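Local coordinates for protein glucuronoarabinoxylan endo-1,4-beta-xylanase (Clostridium papyrosolvens, PDB 4FMV) that hydrolyses internal beta-1,4 linkages of xylan as a family 30 endoxylanase, this chain comprising its (beta/alpha)8 barrel and an attached beta-rich part, at residues 241-244 with 245-249; 273-276 with 277-281; 106-109 with 110-113. One frame throughout, in Å; residues are numbered along the deposited sequence.

Contact 1: 241-244 with 245-249; sequences GNIM and NMSKE
Helix 240-255, between strands 227-232 and 261-266 of the (beta/alpha)8 barrel, carries Ser247 one turn beyond Ile243, and Ser247 donates twice to the Ile243 carbonyl. Ile243 O accepts Ser247 N at 2.9 Å in the regular helical bond and, from the opposite face of its plane, Ser247 OG, also at 2.9 Å. The hydroxyl can turn back this way because it lies beside its own backbone N, anti to the carbonyl carbon (chi1 -69°). A buried polar side chain is thus satisfied within its own helix. Met244 bends twice along its chain and brings its terminal methyl over to the serine, CE lying 4.1 Å from Ser247 OG. On another side of the helix the amides of Asn242 and Asn245 approach with their planes 63° apart; a weak hydrogen bond of 3.4 Å runs from Asn245 ND2 to Asn242 OD1. Asn242 ND2 has its own partner in Asp237, before the helix. The backbone ladder runs on regularly, Asn245 N meeting Gly241 O at 2.8 Å and Lys248 N meeting Met244 O at 2.9 Å. Ile243, Met246 and Ser247 pack on Val286 of helix 282-291, as neighbouring helices do in the outer layer of a (beta/alpha)8 barrel.

Contact 2: 273-276 with 277-281; sequences LATS and SGTIY
Ser277 reaches back across a tight, hairpin-like loop between strand 261-266 and helix 282-291 to Thr275, the two hydroxyls hydrogen-bonded at 3.1 Å between Ser277 OG and Thr275 OG1. A water bound to Ser276 OG also makes a weak bond to Ser277 OG. Gly278 follows and closes the type I turn that began at Thr275: its N donates to Thr275 O at 3.1 Å, from well above the carbonyl plane. Thr279 is gripped twice. Its N donates to Thr275 OG1 at 3.2 Å, while its O receives Thr275 N at 2.9 Å. With Gly278 at a positive phi (108°), that last bond makes this a type I turn with a G1 beta bulge. Ile280 forms the one backbone bridge with Ala274, and its CD1 rests 3.9 Å from Ala274 CB; the same side chain leans on Ser36 and Leu37 of helix 31-40. Tyr281 N then donates almost straight to Leu273 O at 2.9 Å. The tyrosine ring lies back over the first arm, with Ala274 CA over one face, offset toward the rim, and OH 3.5 Å from Thr275 CG2. Set between its own backbone N and carbonyl carbon (chi1 68°), Thr275 OG1 engages both a hydroxyl and a backbone amide, so a side chain ties the turn in addition to the main-chain bonds.

Contact 3: 106-109 with 110-113; sequences AQRL and RYDK
Leu109 ends strand 103-109, and Lys113 lies one short 3-10 turn later, at the link into helix 114-130; the leucine tucks against the base of the lysine side chain. Strands 95-100 and 103-109 lie in the excursion of the chain between barrel strand 82-86 and helix 114-130; strand 151-152, from later in the chain, completes a small three-stranded sheet with 103-109 in the middle.

The apolar contact is small. Leu109 CD1 comes within 3.9 Å of Lys113 CB, the two side chains crossing at about a right angle. With CG anti to the backbone N and beside the carbonyl carbon (chi1 -179°), the leucine is carried along the following residues, its CG 3.6 Å from Arg110 O. Pro90, Met94, Tyr114 and Tyr117 also touch Leu109, which is buried.

Looser approaches involve the flat groups. Leu109 O lies at the edge of the Tyr111 ring, in its plane, 3.8 Å from Tyr111 CD1. Arg108 comes near the same ring obliquely, but its NE is paired with Glu96 of the neighbouring strand, and the tyrosine hydroxyl bonds to Glu157.

No hydrogen bond joins the strand residues to the turn; within the two segments, the polar side-chain bonds lie inside 110-113. Lys113 N donates to Arg110 O at 3.0 Å, closing the 3-10 turn. Bent at chi3 (52°), Arg110 presents its guanidinium side-on to Asp112 in a two-pronged salt bridge. Arg110 NE meets Asp112 OD1 at 2.8 Å, on the syn lone pair, and Arg110 NH2 meets Asp112 OD2 at 2.6 Å. The double grip fixes the rotation of both groups. Lys113 sends its ammonium on to Glu116, and on the way its CE lies over one face of the Arg110 guanidinium, 3.7 Å above the plane, over its centre.

How the contacts relate
From the N terminus the order is contact 3, contact 1, contact 2. Each is a local contact within unbroken chain: a strand-to-helix link, a stretch of helix and a turn. None closes a long loop, and the three run in series without nesting or crossing. Contact 3 carries the chain from the end of strand 103-109 to the threshold of helix 114-130, with its centre about 38 Å from the centres of both others. Contacts 1 and 2 are neighbours, their nearest atoms about 5 Å apart but not touching. Helix 282-291 relates them: it follows contact 2 directly and lies against the helix of contact 1. Tyr281 also touches Asp238, just before helix 240-255.

Contact 1: 241-244 with 245-249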
loop_
_atom_site.group_PDB
_atom_site.type_symbol
_atom_site.label_atom_id
_atom_site.label_comp_id
_atom_site.label_asym_id
_atom_site.label_seq_id
_atom_site.Cartn_x
_atom_site.Cartn_y
_atom_site.Cartn_z
ATOM N N GLY A 241 19.824 0.326 8.845
ATOM C CA GLY A 241 19.511 -0.979 8.264
ATOM C C GLY A 241 18.052 -1.082 7.832
ATOM O O GLY A 241 17.759 -1.590 6.747
ATOM N N ASN A 242 17.144 -0.611 8.689
ATOM C CA ASN A 242 15.706 -0.613 8.390
ATOM C C ASN A 242 15.262 0.445 7.389
ATOM O O ASN A 242 14.334 0.217 6.636
ATOM C CB ASN A 242 14.870 -0.522 9.664
ATOM C CG ASN A 242 14.753 -1.863 10.361
ATOM O OD1 ASN A 242 14.574 -2.891 9.704
ATOM N ND2 ASN A 242 14.881 -1.870 11.685
ATOM N N ILE A 243 15.920 1.602 7.398
ATOM C CA ILE A 243 15.733 2.588 6.351
ATOM C C ILE A 243 16.033 1.939 4.986
ATOM O O ILE A 243 15.271 2.099 4.036
ATOM C CB ILE A 243 16.634 3.843 6.581
ATOM C CG1 ILE A 243 16.255 4.536 7.898
ATOM C CG2 ILE A 243 16.475 4.836 5.452
ATOM C CD1 ILE A 243 14.766 4.717 8.078
ATOM N N MET A 244 17.149 1.214 4.889
ATOM C CA MET A 244 17.512 0.529 3.640
ATOM C C MET A 244 16.608 -0.671 3.335
ATOM O O MET A 244 16.219 -0.893 2.185
ATOM C CB MET A 244 18.966 0.072 3.686
ATOM C CG MET A 244 19.969 1.226 3.735
ATOM S SD MET A 244 19.858 2.208 2.232
ATOM C CE MET A 244 18.854 3.605 2.747
ATOM N N ASN A 245 16.283 -1.451 4.360
ATOM C CA ASN A 245 15.369 -2.569 4.179
ATOM C C ASN A 245 14.054 -2.098 3.610
ATOM O O ASN A 245 13.488 -2.754 2.745
ATOM C CB ASN A 245 15.093 -3.274 5.498
ATOM C CG ASN A 245 16.249 -4.122 5.945
ATOM O OD1 ASN A 245 17.047 -4.581 5.127
ATOM N ND2 ASN A 245 16.351 -4.340 7.252
ATOM N N MET A 246 13.567 -0.970 4.125
ATOM C CA MET A 246 12.264 -0.431 3.717
ATOM C C MET A 246 12.337 0.196 2.327
ATOM O O MET A 246 11.464 -0.048 1.509
ATOM C CB MET A 246 11.716 0.574 4.740
ATOM C CG MET A 246 10.426 1.270 4.322
ATOM S SD MET A 246 9.840 2.461 5.560
ATOM C CE MET A 246 8.450 3.179 4.675
ATOM N N SER A 247 13.387 0.976 2.068
ATOM C CA SER A 247 13.619 1.557 0.732
ATOM C C SER A 247 13.604 0.441 -0.297
ATOM O O SER A 247 12.872 0.501 -1.283
ATOM C CB SER A 247 14.978 2.269 0.671
ATOM O OG SER A 247 15.000 3.462 1.466
ATOM N N LYS A 248 14.429 -0.580 -0.062
ATOM C CA LYS A 248 14.584 -1.674 -1.014
ATOM C C LYS A 248 13.287 -2.467 -1.242
ATOM O O LYS A 248 12.971 -2.822 -2.364
ATOM C CB LYS A 248 15.718 -2.596 -0.588
ATOM C CG LYS A 248 15.711 -3.959 -1.320
ATOM C CD LYS A 248 16.702 -4.047 -2.446
ATOM C CE LYS A 248 17.194 -5.500 -2.623
ATOM N NZ LYS A 248 16.108 -6.532 -2.772
ATOM N N GLU A 249 12.540 -2.762 -0.186
ATOM C CA GLU A 249 11.283 -3.490 -0.357
ATOM C C GLU A 249 10.236 -2.738 -1.192
ATOM O O GLU A 249 9.516 -3.337 -2.009
ATOM C CB GLU A 249 10.681 -3.855 0.994
ATOM C CG GLU A 249 9.421 -4.694 0.857
ATOM C CD GLU A 249 8.975 -5.216 2.195
ATOM O OE1 GLU A 249 9.633 -6.123 2.740
ATOM O OE2 GLU A 249 7.982 -4.705 2.710
#

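Contact 2: 273-276 with 277-281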
loop_
_atom_site.group_PDB
_atom_site.type_symbol
_atom_site.label_atom_id
_atom_site.label_comp_id
_atom_site.label_asym_id
_atom_site.label_seq_id
_atom_site.Cartn_x
_atom_site.Cartn_y
_atom_site.Cartn_z
ATOM N N LEU A 273 4.693 5.531 11.715
ATOM C CA LEU A 273 5.355 6.688 11.109
ATOM C C LEU A 273 5.433 8.005 11.897
ATOM O O LEU A 273 6.095 8.951 11.452
ATOM C CB LEU A 273 4.691 6.955 9.756
ATOM C CG LEU A 273 4.590 5.714 8.863
ATOM C CD1 LEU A 273 3.759 6.021 7.618
ATOM C CD2 LEU A 273 5.974 5.241 8.511
ATOM N N ALA A 274 4.776 8.093 13.043
ATOM C CA ALA A 274 4.667 9.410 13.690
ATOM C C ALA A 274 4.324 9.260 15.162
ATOM O O ALA A 274 3.861 8.192 15.568
ATOM C CB ALA A 274 3.606 10.237 12.990
ATOM N N THR A 275 4.526 10.304 15.971
ATOM C CA THR A 275 3.887 10.270 17.279
ATOM C C THR A 275 2.578 11.018 17.158
ATOM O O THR A 275 2.366 11.777 16.205
ATOM C CB THR A 275 4.742 10.964 18.374
ATOM O OG1 THR A 275 4.807 12.369 18.125
ATOM C CG2 THR A 275 6.168 10.395 18.442
ATOM N N SER A 276 1.765 10.960 18.195
ATOM C CA SER A 276 0.449 11.552 18.082
ATOM C C SER A 276 0.554 13.076 18.293
ATOM O O SER A 276 -0.347 13.831 17.898
ATOM C CB SER A 276 -0.500 10.910 19.083
ATOM O OG SER A 276 -0.126 11.308 20.379
ATOM N N SER A 277 1.671 13.515 18.876
ATOM C CA SER A 277 1.944 14.946 19.066
ATOM C C SER A 277 2.584 15.598 17.828
ATOM O O SER A 277 2.872 16.798 17.828
ATOM C CB SER A 277 2.830 15.178 20.290
ATOM O OG SER A 277 4.143 14.679 20.087
ATOM N N GLY A 278 2.792 14.811 16.774
ATOM C CA GLY A 278 3.148 15.350 15.475
ATOM C C GLY A 278 4.575 15.153 14.989
ATOM O O GLY A 278 4.914 15.613 13.890
ATOM N N THR A 279 5.405 14.461 15.773
ATOM C CA THR A 279 6.748 14.072 15.333
ATOM C C THR A 279 6.641 13.080 14.163
ATOM O O THR A 279 5.787 12.195 14.179
ATOM C CB THR A 279 7.544 13.429 16.495
ATOM O OG1 THR A 279 7.773 14.409 17.527
ATOM C CG2 THR A 279 8.887 12.896 16.001
ATOM N N ILE A 280 7.485 13.243 13.144
ATOM C CA ILE A 280 7.444 12.405 11.939
ATOM C C ILE A 280 8.736 11.597 11.808
ATOM O O ILE A 280 9.817 12.173 11.768
ATOM C CB ILE A 280 7.280 13.282 10.668
ATOM C CG1 ILE A 280 5.997 14.120 10.756
ATOM C CG2 ILE A 280 7.251 12.411 9.398
ATOM C CD1 ILE A 280 4.725 13.311 10.811
ATOM N N TYR A 281 8.622 10.275 11.734
ATOM C CA TYR A 281 9.781 9.394 11.715
ATOM C C TYR A 281 10.452 9.330 10.358
ATOM O O TYR A 281 9.831 9.581 9.328
ATOM C CB TYR A 281 9.387 7.977 12.120
ATOM C CG TYR A 281 8.909 7.845 13.546
ATOM C CD1 TYR A 281 9.430 8.645 14.568
ATOM C CD2 TYR A 281 7.938 6.926 13.870
ATOM C CE1 TYR A 281 8.991 8.494 15.889
ATOM C CE2 TYR A 281 7.493 6.776 15.163
ATOM C CZ TYR A 281 8.015 7.555 16.171
ATOM O OH TYR A 281 7.544 7.366 17.459
HETATM O O HOH W 1 2.847 11.702 21.313
#

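Contact 3: 106-109 with 110-113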
loop_
_atom_site.group_PDB
_atom_site.type_symbol
_atom_site.label_atom_id
_atom_site.label_comp_id
_atom_site.label_asym_id
_atom_site.label_seq_id
_atom_site.Cartn_x
_atom_site.Cartn_y
_atom_site.Cartn_z
ATOM N N ALA A 106 -10.179 -21.337 18.199
ATOM C CA ALA A 106 -10.095 -20.644 16.908
ATOM C C ALA A 106 -11.464 -20.065 16.592
ATOM O O ALA A 106 -12.474 -20.629 16.995
ATOM C CB ALA A 106 -9.648 -21.604 15.808
ATOM N N GLN A 107 -11.491 -18.920 15.916
ATOM C CA GLN A 107 -12.741 -18.236 15.604
ATOM C C GLN A 107 -12.888 -18.158 14.098
ATOM O O GLN A 107 -11.902 -17.965 13.390
ATOM C CB GLN A 107 -12.724 -16.801 16.162
ATOM C CG GLN A 107 -12.638 -16.692 17.695
ATOM C CD GLN A 107 -13.975 -16.934 18.406
ATOM O OE1 GLN A 107 -15.042 -16.908 17.791
ATOM N NE2 GLN A 107 -13.910 -17.178 19.714
ATOM N N ARG A 108 -14.114 -18.303 13.612
ATOM C CA ARG A 108 -14.403 -18.064 12.203
ATOM C C ARG A 108 -15.766 -17.380 12.103
ATOM O O ARG A 108 -16.534 -17.390 13.069
ATOM C CB ARG A 108 -14.417 -19.380 11.419
ATOM C CG ARG A 108 -15.523 -20.339 11.820
ATOM C CD ARG A 108 -15.429 -21.653 11.063
ATOM N NE ARG A 108 -16.497 -22.589 11.403
ATOM C CZ ARG A 108 -16.397 -23.915 11.261
ATOM N NH1 ARG A 108 -15.288 -24.463 10.775
ATOM N NH2 ARG A 108 -17.409 -24.700 11.610
ATOM N N LEU A 109 -16.056 -16.798 10.938
ATOM C CA LEU A 109 -17.398 -16.302 10.612
ATOM C C LEU A 109 -18.333 -17.477 10.416
ATOM O O LEU A 109 -18.036 -18.376 9.610
ATOM C CB LEU A 109 -17.352 -15.521 9.296
ATOM C CG LEU A 109 -18.632 -14.886 8.775
ATOM C CD1 LEU A 109 -19.185 -13.888 9.830
ATOM C CD2 LEU A 109 -18.352 -14.186 7.450
ATOM N N ARG A 110 -19.458 -17.478 11.137
ATOM C CA ARG A 110 -20.481 -18.490 10.927
ATOM C C ARG A 110 -20.893 -18.539 9.449
ATOM O O ARG A 110 -21.087 -17.497 8.822
ATOM C CB ARG A 110 -21.694 -18.191 11.803
ATOM C CG ARG A 110 -21.489 -18.556 13.263
ATOM C CD ARG A 110 -22.593 -17.988 14.119
ATOM N NE ARG A 110 -23.896 -18.354 13.590
ATOM C CZ ARG A 110 -25.024 -18.285 14.288
ATOM N NH1 ARG A 110 -25.003 -17.851 15.548
ATOM N NH2 ARG A 110 -26.173 -18.640 13.727
ATOM N N TYR A 111 -21.019 -19.732 8.886
ATOM C CA TYR A 111 -21.474 -19.850 7.488
ATOM C C TYR A 111 -22.874 -19.241 7.296
ATOM O O TYR A 111 -23.175 -18.634 6.257
ATOM C CB TYR A 111 -21.457 -21.313 6.994
ATOM C CG TYR A 111 -20.067 -21.927 6.819
ATOM C CD1 TYR A 111 -18.918 -21.294 7.305
ATOM C CD2 TYR A 111 -19.907 -23.152 6.152
ATOM C CE1 TYR A 111 -17.629 -21.882 7.128
ATOM C CE2 TYR A 111 -18.631 -23.748 5.979
ATOM C CZ TYR A 111 -17.502 -23.102 6.463
ATOM O OH TYR A 111 -16.259 -23.681 6.295
ATOM N N ASP A 112 -23.725 -19.370 8.306
ATOM C CA ASP A 112 -25.069 -18.802 8.202
ATOM C C ASP A 112 -25.087 -17.279 8.340
ATOM O O ASP A 112 -26.153 -16.666 8.242
ATOM C CB ASP A 112 -26.063 -19.484 9.163
ATOM C CG ASP A 112 -25.707 -19.305 10.633
ATOM O OD1 ASP A 112 -24.733 -18.570 10.958
ATOM O OD2 ASP A 112 -26.429 -19.889 11.474
ATOM N N LYS A 113 -23.923 -16.697 8.652
ATOM C CA LYS A 113 -23.731 -15.243 8.751
ATOM C C LYS A 113 -23.088 -14.566 7.544
ATOM O O LYS A 113 -22.767 -13.382 7.604
ATOM C CB LYS A 113 -22.971 -14.846 10.036
ATOM C CG LYS A 113 -23.684 -15.204 11.343
ATOM C CD LYS A 113 -25.020 -14.483 11.515
ATOM C CE LYS A 113 -25.745 -14.917 12.797
ATOM N NZ LYS A 113 -26.868 -13.974 13.124
#